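Local coordinates for protein ULam111 (Flavobacterium sp., PDB 5WUT) that probably hydrolyses glycosidic bonds of the beta-1,3-glucan laminarin, as a family 16 glycoside hydrolase (laminarinase) with a beta-jelly-roll fold, at residues 129-134 with 148-153; 60-65 with 217-222; 105-110 with 196-201; 169-174 with 183-188. All blocks are in the same frame, centred on the assembly; numbering follows the deposited sequence.

Interaction 1. Residues 129-134 with 148-153; sequences PHMVFT and TKRTRI
Phe133 and Arg150 reach each other from different first torsions: CG of Phe133 stands anti to its carbonyl carbon (chi1 -56°), CG of Arg150 anti to its backbone N (chi1 178°). The two side chains then run side by side, pointing the same way, on one face of the sheet. CE2 of Phe133 sits over one face of the guanidinium, offset toward its rim, while NH1 of Arg150 lies near the ring plane at its edge, 3.2 Å from CZ of Phe133. With the two planes 76° apart, this is edge contact and not a stack; NH1 also forms a salt bridge with Glu128. Met131 shares this face. Its SD is 3.9 Å from CG of Arg150, and its CE touches CG of Arg152 at 3.7 Å. Arg152 carries its own charge to Asp154 and packs on Phe175 of the second subunit. On the face of Val132 and Thr151, CG2 of Val132 reaches CD1 of Ile153, just past the strand end, at 4.1 Å. There a water bridges three polar atoms: it donates to O of Lys149 at 2.8 Å and is hydrogen-bonded to OG1 of Thr134 and OG1 of Thr151. Val132 with Thr151 and Thr134 with Lys149 form hydrogen-bonded pairs, and N of Ile153 adds a further bond to O of His130, 2.9 Å long. The whole is an antiparallel beta hairpin with a long connection between strands 131-137 and 148-152, a building block of the jelly roll of family 16 hydrolases, and its second strand also meets the partner subunit.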
# COMPACT_ATOMS: atom_id res chain seq x y z
N PRO A 129 16.69 -1.24 3.51
CA PRO A 129 15.97 -0.18 2.80
C PRO A 129 14.71 -0.71 2.12
O PRO A 129 14.62 -1.92 1.83
CB PRO A 129 16.97 0.30 1.75
CG PRO A 129 18.31 -0.11 2.28
CD PRO A 129 18.09 -1.37 3.05
N HIS A 130 13.77 0.20 1.88
CA HIS A 130 12.58 -0.11 1.09
C HIS A 130 11.64 -1.10 1.77
O HIS A 130 10.84 -1.75 1.09
CB HIS A 130 12.98 -0.65 -0.29
CG HIS A 130 14.00 0.17 -0.99
ND1 HIS A 130 14.06 1.54 -0.88
CD2 HIS A 130 15.01 -0.18 -1.82
CE1 HIS A 130 15.06 2.00 -1.61
NE2 HIS A 130 15.65 0.97 -2.19
N MET A 131 11.75 -1.22 3.09
CA MET A 131 10.88 -2.11 3.87
C MET A 131 10.38 -1.38 5.10
O MET A 131 11.12 -0.61 5.72
CB MET A 131 11.62 -3.38 4.32
CG MET A 131 12.24 -4.23 3.23
SD MET A 131 10.99 -5.10 2.27
CE MET A 131 11.86 -5.27 0.71
N VAL A 132 9.12 -1.62 5.46
CA VAL A 132 8.63 -1.22 6.79
C VAL A 132 7.98 -2.41 7.47
O VAL A 132 7.60 -3.39 6.83
CB VAL A 132 7.62 -0.08 6.72
CG1 VAL A 132 8.25 1.13 6.06
CG2 VAL A 132 6.36 -0.51 5.98
N PHE A 133 7.85 -2.32 8.79
CA PHE A 133 7.31 -3.41 9.59
C PHE A 133 6.13 -2.89 10.40
O PHE A 133 6.17 -1.76 10.86
CB PHE A 133 8.39 -3.97 10.52
CG PHE A 133 9.63 -4.44 9.80
CD1 PHE A 133 10.62 -3.55 9.42
CD2 PHE A 133 9.79 -5.78 9.50
CE1 PHE A 133 11.75 -3.98 8.75
CE2 PHE A 133 10.93 -6.22 8.82
CZ PHE A 133 11.90 -5.31 8.45
N THR A 134 5.09 -3.71 10.53
CA THR A 134 3.94 -3.40 11.38
C THR A 134 3.71 -4.62 12.24
O THR A 134 3.63 -5.73 11.72
CB THR A 134 2.68 -3.08 10.56
OG1 THR A 134 2.43 -4.15 9.64
CG2 THR A 134 2.87 -1.80 9.78
N THR A 148 3.38 -9.94 12.89
CA THR A 148 4.16 -8.92 12.23
C THR A 148 4.02 -9.10 10.72
O THR A 148 3.68 -10.17 10.22
CB THR A 148 5.65 -8.98 12.65
OG1 THR A 148 6.35 -7.85 12.12
CG2 THR A 148 6.34 -10.28 12.19
N LYS A 149 4.25 -8.01 10.01
CA LYS A 149 4.23 -8.04 8.56
C LYS A 149 5.32 -7.13 8.03
O LYS A 149 5.45 -6.00 8.48
CB LYS A 149 2.87 -7.60 8.02
CG LYS A 149 2.78 -7.57 6.49
CD LYS A 149 2.59 -8.97 5.92
CE LYS A 149 2.04 -8.91 4.50
NZ LYS A 149 3.10 -8.53 3.52
N ARG A 150 6.11 -7.62 7.09
CA ARG A 150 7.10 -6.83 6.38
C ARG A 150 6.50 -6.39 5.04
O ARG A 150 6.06 -7.23 4.24
CB ARG A 150 8.38 -7.64 6.16
CG ARG A 150 9.48 -6.94 5.38
CD ARG A 150 10.47 -7.99 4.87
NE ARG A 150 10.88 -8.89 5.95
CZ ARG A 150 11.96 -8.72 6.71
NH1 ARG A 150 12.75 -7.68 6.53
NH2 ARG A 150 12.23 -9.61 7.66
N THR A 151 6.48 -5.09 4.81
CA THR A 151 5.89 -4.54 3.59
C THR A 151 6.95 -3.84 2.76
O THR A 151 7.63 -2.94 3.24
CB THR A 151 4.74 -3.56 3.91
OG1 THR A 151 3.74 -4.25 4.67
CG2 THR A 151 4.11 -3.03 2.63
N ARG A 152 7.08 -4.26 1.52
CA ARG A 152 8.01 -3.63 0.60
C ARG A 152 7.45 -2.36 -0.01
O ARG A 152 6.36 -2.36 -0.58
CB ARG A 152 8.41 -4.59 -0.51
CG ARG A 152 9.25 -3.92 -1.56
CD ARG A 152 9.70 -4.88 -2.64
NE ARG A 152 10.19 -4.16 -3.81
CZ ARG A 152 10.46 -4.73 -4.98
NH1 ARG A 152 10.31 -6.04 -5.12
NH2 ARG A 152 10.89 -3.99 -6.00
N ILE A 153 8.21 -1.28 0.08
CA ILE A 153 7.83 0.02 -0.46
C ILE A 153 9.10 0.71 -0.93
O ILE A 153 9.85 1.26 -0.12
CB ILE A 153 7.10 0.91 0.60
CG1 ILE A 153 5.97 0.14 1.29
CG2 ILE A 153 6.62 2.21 -0.03
CD1 ILE A 153 5.18 0.92 2.35
O HOH W 1 4.09 -3.95 7.24

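Interaction 2. Residues 60-65 with 217-222; sequences AKKEGT and VDDAIF
Asp219 and Phe222 are the residues of 217-222 that rest on strand 55-63, in a loop of the jelly roll that leads into strand 224-234. The loop contains an Asx turn, in which OD1 of Asp218 accepts N of Ala220 at 3.1 Å from above the carboxylate plane. Next comes Asp219, whose carboxylate lies against the aliphatic chain of Lys62, with OD2 3.6 Å from CE. The charges stop short of a salt bridge: Lys62 bends at its last torsion (chi4 -86°), which takes NZ to O of Gly64 at 2.6 Å and leaves it 4.6 Å from OD2 of Asp219. OD1 of Asp219 is instead bonded to the hydroxyl of Tyr67. An alanine in place of Lys62 would probably leave Asp219 without its alkyl neighbour and nearby positive charge, and O of Gly64 without this donor. Ile221 then lays CG1 over the centre of the ring that follows it. Phe222 turns that ring to the strand, CD2 lying 4.0 Å from CB of Lys62, while Ile208 and Ile97 also pack on it. At the ring edge, near its plane, CD1 of Phe222 approaches O of Ala60 to 3.6 Å and CE1 meets CB of Ala60 at 3.9 Å.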
# COMPACT_ATOMS: atom_id res chain seq x y z
N ALA A 60 19.81 11.97 15.17
CA ALA A 60 20.74 10.98 15.71
C ALA A 60 22.15 11.46 15.42
O ALA A 60 22.46 11.81 14.29
CB ALA A 60 20.48 9.61 15.07
N LYS A 61 22.98 11.52 16.46
CA LYS A 61 24.33 12.07 16.35
C LYS A 61 25.37 11.11 16.90
O LYS A 61 25.08 10.32 17.80
CB LYS A 61 24.45 13.40 17.09
CG LYS A 61 23.45 14.48 16.69
CD LYS A 61 23.69 15.74 17.53
CE LYS A 61 22.40 16.50 17.83
NZ LYS A 61 22.59 17.54 18.91
N LYS A 62 26.58 11.22 16.38
CA LYS A 62 27.72 10.54 16.97
C LYS A 62 28.79 11.58 17.31
O LYS A 62 29.20 12.37 16.46
CB LYS A 62 28.27 9.48 16.03
CG LYS A 62 29.42 8.68 16.63
CD LYS A 62 30.13 7.87 15.55
CE LYS A 62 31.31 7.10 16.12
NZ LYS A 62 32.54 7.95 16.15
N GLU A 63 29.20 11.59 18.58
CA GLU A 63 30.21 12.53 19.07
C GLU A 63 31.24 11.71 19.85
O GLU A 63 30.96 11.18 20.93
CB GLU A 63 29.53 13.61 19.93
CG GLU A 63 28.70 14.59 19.08
CD GLU A 63 27.44 15.13 19.77
OE1 GLU A 63 26.74 14.36 20.48
OE2 GLU A 63 27.13 16.33 19.60
N GLY A 64 32.43 11.57 19.28
CA GLY A 64 33.38 10.64 19.84
C GLY A 64 32.84 9.24 19.67
O GLY A 64 32.44 8.85 18.56
N THR A 65 32.77 8.48 20.76
CA THR A 65 32.10 7.19 20.71
C THR A 65 30.72 7.24 21.37
O THR A 65 30.12 6.20 21.62
CB THR A 65 32.91 6.08 21.38
OG1 THR A 65 33.24 6.46 22.72
CG2 THR A 65 34.17 5.78 20.58
N VAL A 217 26.59 -0.69 12.66
CA VAL A 217 26.26 0.71 12.45
C VAL A 217 27.29 1.35 11.54
O VAL A 217 28.50 1.30 11.81
CB VAL A 217 26.18 1.51 13.77
CG1 VAL A 217 25.91 2.98 13.50
CG2 VAL A 217 25.10 0.96 14.67
N ASP A 218 26.81 1.94 10.45
CA ASP A 218 27.64 2.72 9.54
C ASP A 218 27.81 4.14 10.08
O ASP A 218 26.92 4.99 9.93
CB ASP A 218 27.01 2.73 8.15
CG ASP A 218 27.76 3.60 7.15
OD1 ASP A 218 28.86 4.11 7.47
OD2 ASP A 218 27.25 3.74 6.00
N ASP A 219 28.95 4.42 10.71
CA ASP A 219 29.12 5.70 11.39
C ASP A 219 29.17 6.89 10.43
O ASP A 219 29.05 8.04 10.86
CB ASP A 219 30.37 5.67 12.26
CG ASP A 219 30.20 4.80 13.50
OD1 ASP A 219 29.07 4.70 14.02
OD2 ASP A 219 31.20 4.19 13.95
N ALA A 220 29.34 6.64 9.14
CA ALA A 220 29.37 7.72 8.17
C ALA A 220 27.99 8.36 7.98
O ALA A 220 27.88 9.46 7.43
CB ALA A 220 29.88 7.22 6.83
N ILE A 221 26.93 7.68 8.43
CA ILE A 221 25.58 8.18 8.17
C ILE A 221 25.20 9.38 9.04
O ILE A 221 24.29 10.13 8.71
CB ILE A 221 24.48 7.08 8.37
CG1 ILE A 221 24.23 6.75 9.84
CG2 ILE A 221 24.81 5.84 7.55
CD1 ILE A 221 23.18 5.64 10.05
N PHE A 222 25.89 9.57 10.16
CA PHE A 222 25.49 10.58 11.13
C PHE A 222 25.96 11.97 10.72
O PHE A 222 27.06 12.12 10.19
CB PHE A 222 26.02 10.22 12.51
CG PHE A 222 25.51 8.92 13.02
CD1 PHE A 222 24.18 8.82 13.44
CD2 PHE A 222 26.30 7.78 13.02
CE1 PHE A 222 23.67 7.62 13.90
CE2 PHE A 222 25.79 6.57 13.47
CZ PHE A 222 24.47 6.49 13.91

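Interaction 3. Residues 105-110 with 196-201; sequences GSNIKT and YDQPFY
Gly105 and Phe200 form an antiparallel non-hydrogen-bonded pair, CA to CA 4.4 Å, where the chain enters a type I turn (Gly105 to Ile108), and N of Ser106 bonds to O of Pro199 at 2.9 Å. CA of Gly105 stands over the centre of the Phe200 ring, 3.4 Å from its centroid, a CH-pi contact. Having no side chain, Gly105 can lie this close to the ring and bring CA to 3.7 Å from NE2 of Gln198. In Gln198, CG lies between the backbone N and the carbonyl carbon (chi1 63°) and the chain extends to the turn. OE1 of Gln198 accepts N of Asn107 at 3.1 Å, and NE2 donates to OD1 of Asn107 at 3.0 Å. That second donor stands 60° out of the acceptor's carbonyl plane, the two amides being 79° apart; NE2 also bonds to O of Pro195. At the end of the turn, where the helix begins, CG2 of Ile108 meets the edge of the Tyr201 ring, 3.7 Å from OH. OG of Ser106 turns to Glu79. This is a type I turn leading from strand 97-105 into helix 108-111, where that strand pairs with strand 200-208 in the jelly roll.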
# COMPACT_ATOMS: atom_id res chain seq x y z
N GLY A 105 0.65 -0.19 26.23
CA GLY A 105 -0.55 -0.25 27.04
C GLY A 105 -0.45 0.58 28.31
O GLY A 105 0.59 0.61 28.97
N SER A 106 -1.55 1.24 28.66
CA SER A 106 -1.56 2.13 29.82
C SER A 106 -1.18 1.43 31.14
O SER A 106 -0.59 2.03 32.04
CB SER A 106 -2.95 2.76 29.97
OG SER A 106 -2.97 3.70 31.03
N ASN A 107 -1.51 0.14 31.23
CA ASN A 107 -1.25 -0.60 32.47
C ASN A 107 0.18 -1.12 32.61
O ASN A 107 0.44 -1.96 33.48
CB ASN A 107 -2.25 -1.76 32.60
CG ASN A 107 -2.10 -2.79 31.49
OD1 ASN A 107 -1.28 -2.63 30.58
ND2 ASN A 107 -2.87 -3.87 31.57
N ILE A 108 1.10 -0.62 31.79
CA ILE A 108 2.48 -1.12 31.83
C ILE A 108 3.12 -0.99 33.22
O ILE A 108 3.95 -1.82 33.60
CB ILE A 108 3.36 -0.40 30.77
CG1 ILE A 108 4.75 -1.05 30.66
CG2 ILE A 108 3.47 1.09 31.06
CD1 ILE A 108 5.60 -0.50 29.53
N LYS A 109 2.74 0.01 34.00
CA LYS A 109 3.40 0.15 35.30
C LYS A 109 2.89 -0.84 36.33
O LYS A 109 3.54 -1.05 37.35
CB LYS A 109 3.27 1.57 35.85
CG LYS A 109 3.95 2.64 35.02
CD LYS A 109 4.10 3.93 35.82
CE LYS A 109 5.16 4.84 35.22
NZ LYS A 109 6.19 4.10 34.43
N THR A 110 1.76 -1.50 36.06
CA THR A 110 1.32 -2.56 36.97
C THR A 110 1.49 -3.98 36.42
O THR A 110 1.69 -4.91 37.20
CB THR A 110 -0.15 -2.37 37.39
OG1 THR A 110 -1.01 -2.46 36.25
CG2 THR A 110 -0.34 -1.02 38.05
N TYR A 196 -5.58 -5.25 24.15
CA TYR A 196 -5.85 -3.99 23.46
C TYR A 196 -7.21 -3.36 23.75
O TYR A 196 -7.67 -2.51 22.99
CB TYR A 196 -5.68 -4.20 21.94
CG TYR A 196 -4.26 -4.64 21.62
CD1 TYR A 196 -3.19 -3.77 21.80
CD2 TYR A 196 -3.99 -5.93 21.19
CE1 TYR A 196 -1.89 -4.17 21.54
CE2 TYR A 196 -2.67 -6.34 20.92
CZ TYR A 196 -1.63 -5.44 21.10
OH TYR A 196 -0.33 -5.83 20.85
N ASP A 197 -7.85 -3.77 24.85
CA ASP A 197 -9.08 -3.13 25.31
C ASP A 197 -8.80 -2.26 26.53
O ASP A 197 -9.40 -2.42 27.60
CB ASP A 197 -10.17 -4.17 25.61
CG ASP A 197 -10.52 -5.01 24.40
OD1 ASP A 197 -10.57 -4.47 23.28
OD2 ASP A 197 -10.78 -6.22 24.58
N GLN A 198 -7.84 -1.35 26.35
CA GLN A 198 -7.45 -0.39 27.37
C GLN A 198 -6.84 0.80 26.65
O GLN A 198 -6.52 0.72 25.46
CB GLN A 198 -6.44 -0.99 28.35
CG GLN A 198 -5.14 -1.39 27.67
CD GLN A 198 -4.00 -1.63 28.64
OE1 GLN A 198 -3.92 -1.02 29.71
NE2 GLN A 198 -3.12 -2.55 28.27
N PRO A 199 -6.68 1.93 27.35
CA PRO A 199 -5.97 3.05 26.71
C PRO A 199 -4.50 2.69 26.46
O PRO A 199 -3.92 1.88 27.20
CB PRO A 199 -6.09 4.18 27.74
CG PRO A 199 -7.23 3.77 28.65
CD PRO A 199 -7.15 2.28 28.71
N PHE A 200 -3.94 3.29 25.42
CA PHE A 200 -2.53 3.16 25.08
C PHE A 200 -1.91 4.54 24.98
O PHE A 200 -2.62 5.51 24.74
CB PHE A 200 -2.35 2.39 23.76
CG PHE A 200 -2.30 0.89 23.92
CD1 PHE A 200 -3.38 0.19 24.44
CD2 PHE A 200 -1.17 0.19 23.53
CE1 PHE A 200 -3.31 -1.19 24.61
CE2 PHE A 200 -1.10 -1.18 23.68
CZ PHE A 200 -2.17 -1.87 24.23
N TYR A 201 -0.60 4.66 25.16
CA TYR A 201 0.09 5.93 24.93
C TYR A 201 1.09 5.82 23.79
O TYR A 201 1.45 4.73 23.36
CB TYR A 201 0.78 6.42 26.20
CG TYR A 201 1.87 5.52 26.77
CD1 TYR A 201 3.19 5.67 26.35
CD2 TYR A 201 1.59 4.58 27.75
CE1 TYR A 201 4.21 4.89 26.89
CE2 TYR A 201 2.60 3.79 28.30
CZ TYR A 201 3.91 3.95 27.86
OH TYR A 201 4.94 3.19 28.39

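Interaction 4. Residues 169-174 with 183-188; sequences KDKMDF and TFNPTD
Met172 and Phe184 form an antiparallel hydrogen-bonded pair in the beta hairpin of strands 172-176 and 179-184, part of the family 16 jelly roll: N of Met172 donates to O of Phe184 and N of Phe184 to O of Met172, each bond 2.9 Å long. Beside them Asp173 and Thr183 lie side by side, pointing the same way. OG1 of Thr183, anti to its own carbonyl carbon (chi1 -63°), donates to OD2 of Asp173 at 2.8 Å, arriving on the anti side and 30° out of the carboxylate plane. On the other side of the Met172-Phe184 pair, CB of Lys171 touches CB of Asn185 at 3.7 Å. The next shell positions the carboxylate. NZ of Lys171 forms a salt bridge with OD1 of Asp173 at 2.7 Å, standing 45° above the plane, and Arg152 of the second subunit adds a long, weak ion pair at the same oxygen. On the other face Met172 packs on Ile165 and Trp167, while CD of Pro186 covers the centre of the Phe184 ring. An alanine at Asp173 would probably leave OG1 of Thr183 and NZ of Lys171 without this acceptor and free to turn. With a hydroxyl at one oxygen and a cation at the other, the buried carboxylate is likely to stay ionised.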
# COMPACT_ATOMS: atom_id res chain seq x y z
N LYS A 169 -12.30 -2.88 19.13
CA LYS A 169 -12.34 -3.98 20.09
C LYS A 169 -12.15 -5.33 19.42
O LYS A 169 -11.84 -6.31 20.09
CB LYS A 169 -13.65 -3.97 20.85
CG LYS A 169 -14.83 -4.40 20.02
CD LYS A 169 -16.12 -4.35 20.84
CE LYS A 169 -17.29 -4.89 20.02
NZ LYS A 169 -18.59 -4.32 20.48
N ASP A 170 -12.32 -5.38 18.10
CA ASP A 170 -12.30 -6.66 17.38
C ASP A 170 -11.05 -6.87 16.52
O ASP A 170 -10.68 -8.01 16.23
CB ASP A 170 -13.53 -6.79 16.51
CG ASP A 170 -14.81 -6.88 17.32
OD1 ASP A 170 -14.86 -7.64 18.31
OD2 ASP A 170 -15.75 -6.15 16.97
N LYS A 171 -10.43 -5.79 16.06
CA LYS A 171 -9.27 -5.97 15.19
C LYS A 171 -8.36 -4.76 15.13
O LYS A 171 -8.74 -3.65 15.50
CB LYS A 171 -9.72 -6.34 13.77
CG LYS A 171 -10.63 -5.34 13.14
CD LYS A 171 -10.78 -5.63 11.66
CE LYS A 171 -11.80 -4.69 11.06
NZ LYS A 171 -11.28 -3.30 11.00
N MET A 172 -7.15 -5.01 14.65
CA MET A 172 -6.14 -3.99 14.45
C MET A 172 -5.72 -3.99 12.98
O MET A 172 -5.10 -4.95 12.52
CB MET A 172 -4.93 -4.26 15.34
CG MET A 172 -3.98 -3.09 15.50
SD MET A 172 -4.60 -1.90 16.71
CE MET A 172 -4.44 -2.81 18.23
N ASP A 173 -6.08 -2.93 12.26
CA ASP A 173 -5.69 -2.76 10.85
C ASP A 173 -4.52 -1.78 10.76
O ASP A 173 -4.55 -0.74 11.43
CB ASP A 173 -6.83 -2.21 10.00
CG ASP A 173 -7.93 -3.21 9.71
OD1 ASP A 173 -9.08 -2.76 9.53
OD2 ASP A 173 -7.68 -4.43 9.62
N PHE A 174 -3.54 -2.08 9.92
CA PHE A 174 -2.39 -1.19 9.74
C PHE A 174 -2.35 -0.67 8.30
O PHE A 174 -2.54 -1.46 7.36
CB PHE A 174 -1.08 -1.93 10.03
CG PHE A 174 -0.92 -2.39 11.47
CD1 PHE A 174 -1.61 -3.49 11.95
CD2 PHE A 174 -0.01 -1.75 12.32
CE1 PHE A 174 -1.44 -3.93 13.28
CE2 PHE A 174 0.17 -2.18 13.62
CZ PHE A 174 -0.54 -3.26 14.11
N THR A 183 -3.47 -7.00 9.02
CA THR A 183 -4.60 -7.06 9.93
C THR A 183 -4.36 -8.12 11.00
O THR A 183 -3.97 -9.25 10.69
CB THR A 183 -5.92 -7.38 9.19
OG1 THR A 183 -6.22 -6.34 8.26
CG2 THR A 183 -7.06 -7.54 10.18
N PHE A 184 -4.59 -7.76 12.26
CA PHE A 184 -4.54 -8.72 13.35
C PHE A 184 -5.93 -8.78 13.95
O PHE A 184 -6.47 -7.77 14.41
CB PHE A 184 -3.48 -8.32 14.40
CG PHE A 184 -3.37 -9.27 15.57
CD1 PHE A 184 -3.03 -10.60 15.37
CD2 PHE A 184 -3.55 -8.81 16.87
CE1 PHE A 184 -2.92 -11.47 16.45
CE2 PHE A 184 -3.44 -9.67 17.95
CZ PHE A 184 -3.11 -11.01 17.74
N ASN A 185 -6.54 -9.96 13.88
CA ASN A 185 -7.89 -10.16 14.36
C ASN A 185 -8.03 -11.58 14.89
O ASN A 185 -8.59 -12.45 14.23
CB ASN A 185 -8.90 -9.91 13.23
CG ASN A 185 -10.34 -10.02 13.70
OD1 ASN A 185 -10.62 -10.47 14.81
ND2 ASN A 185 -11.27 -9.60 12.85
N PRO A 186 -7.50 -11.82 16.09
CA PRO A 186 -7.62 -13.16 16.66
C PRO A 186 -9.03 -13.45 17.15
O PRO A 186 -9.69 -12.57 17.68
CB PRO A 186 -6.63 -13.13 17.82
CG PRO A 186 -6.55 -11.68 18.21
CD PRO A 186 -6.68 -10.92 16.93
N THR A 187 -9.47 -14.70 17.00
CA THR A 187 -10.83 -15.07 17.39
C THR A 187 -10.88 -15.23 18.91
O THR A 187 -11.91 -15.00 19.54
CB THR A 187 -11.28 -16.36 16.70
OG1 THR A 187 -10.30 -17.38 16.92
CG2 THR A 187 -11.43 -16.13 15.20
N ASP A 188 -9.74 -15.61 19.48
CA ASP A 188 -9.61 -15.83 20.91
C ASP A 188 -8.98 -14.63 21.62
O ASP A 188 -7.76 -14.49 21.62
CB ASP A 188 -8.77 -17.08 21.17
CG ASP A 188 -8.70 -17.45 22.63
OD1 ASP A 188 -9.42 -16.83 23.44
OD2 ASP A 188 -7.92 -18.36 22.97

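From the N terminus, strand 55-63 opens the longest loop, which interaction 2 closes by tying that strand to the loop before strand 224-234; the other three contacts lie within it. Next, 105-110 opens a second loop, closed at 196-201 by interaction 3, which joins the end of strand 97-105 to the start of strand 200-208. That loop in turn holds two short hairpin closures in series, interaction 1 and then interaction 4; none cross. The two hairpins pack on each other where CB of Thr134 meets CD2 of Phe174 at 3.5 Å, and interaction 4 touches interaction 3 through CE of Met172 and CG of Tyr196. Interaction 2 lies across the chain's centre from interactions 3 and 4.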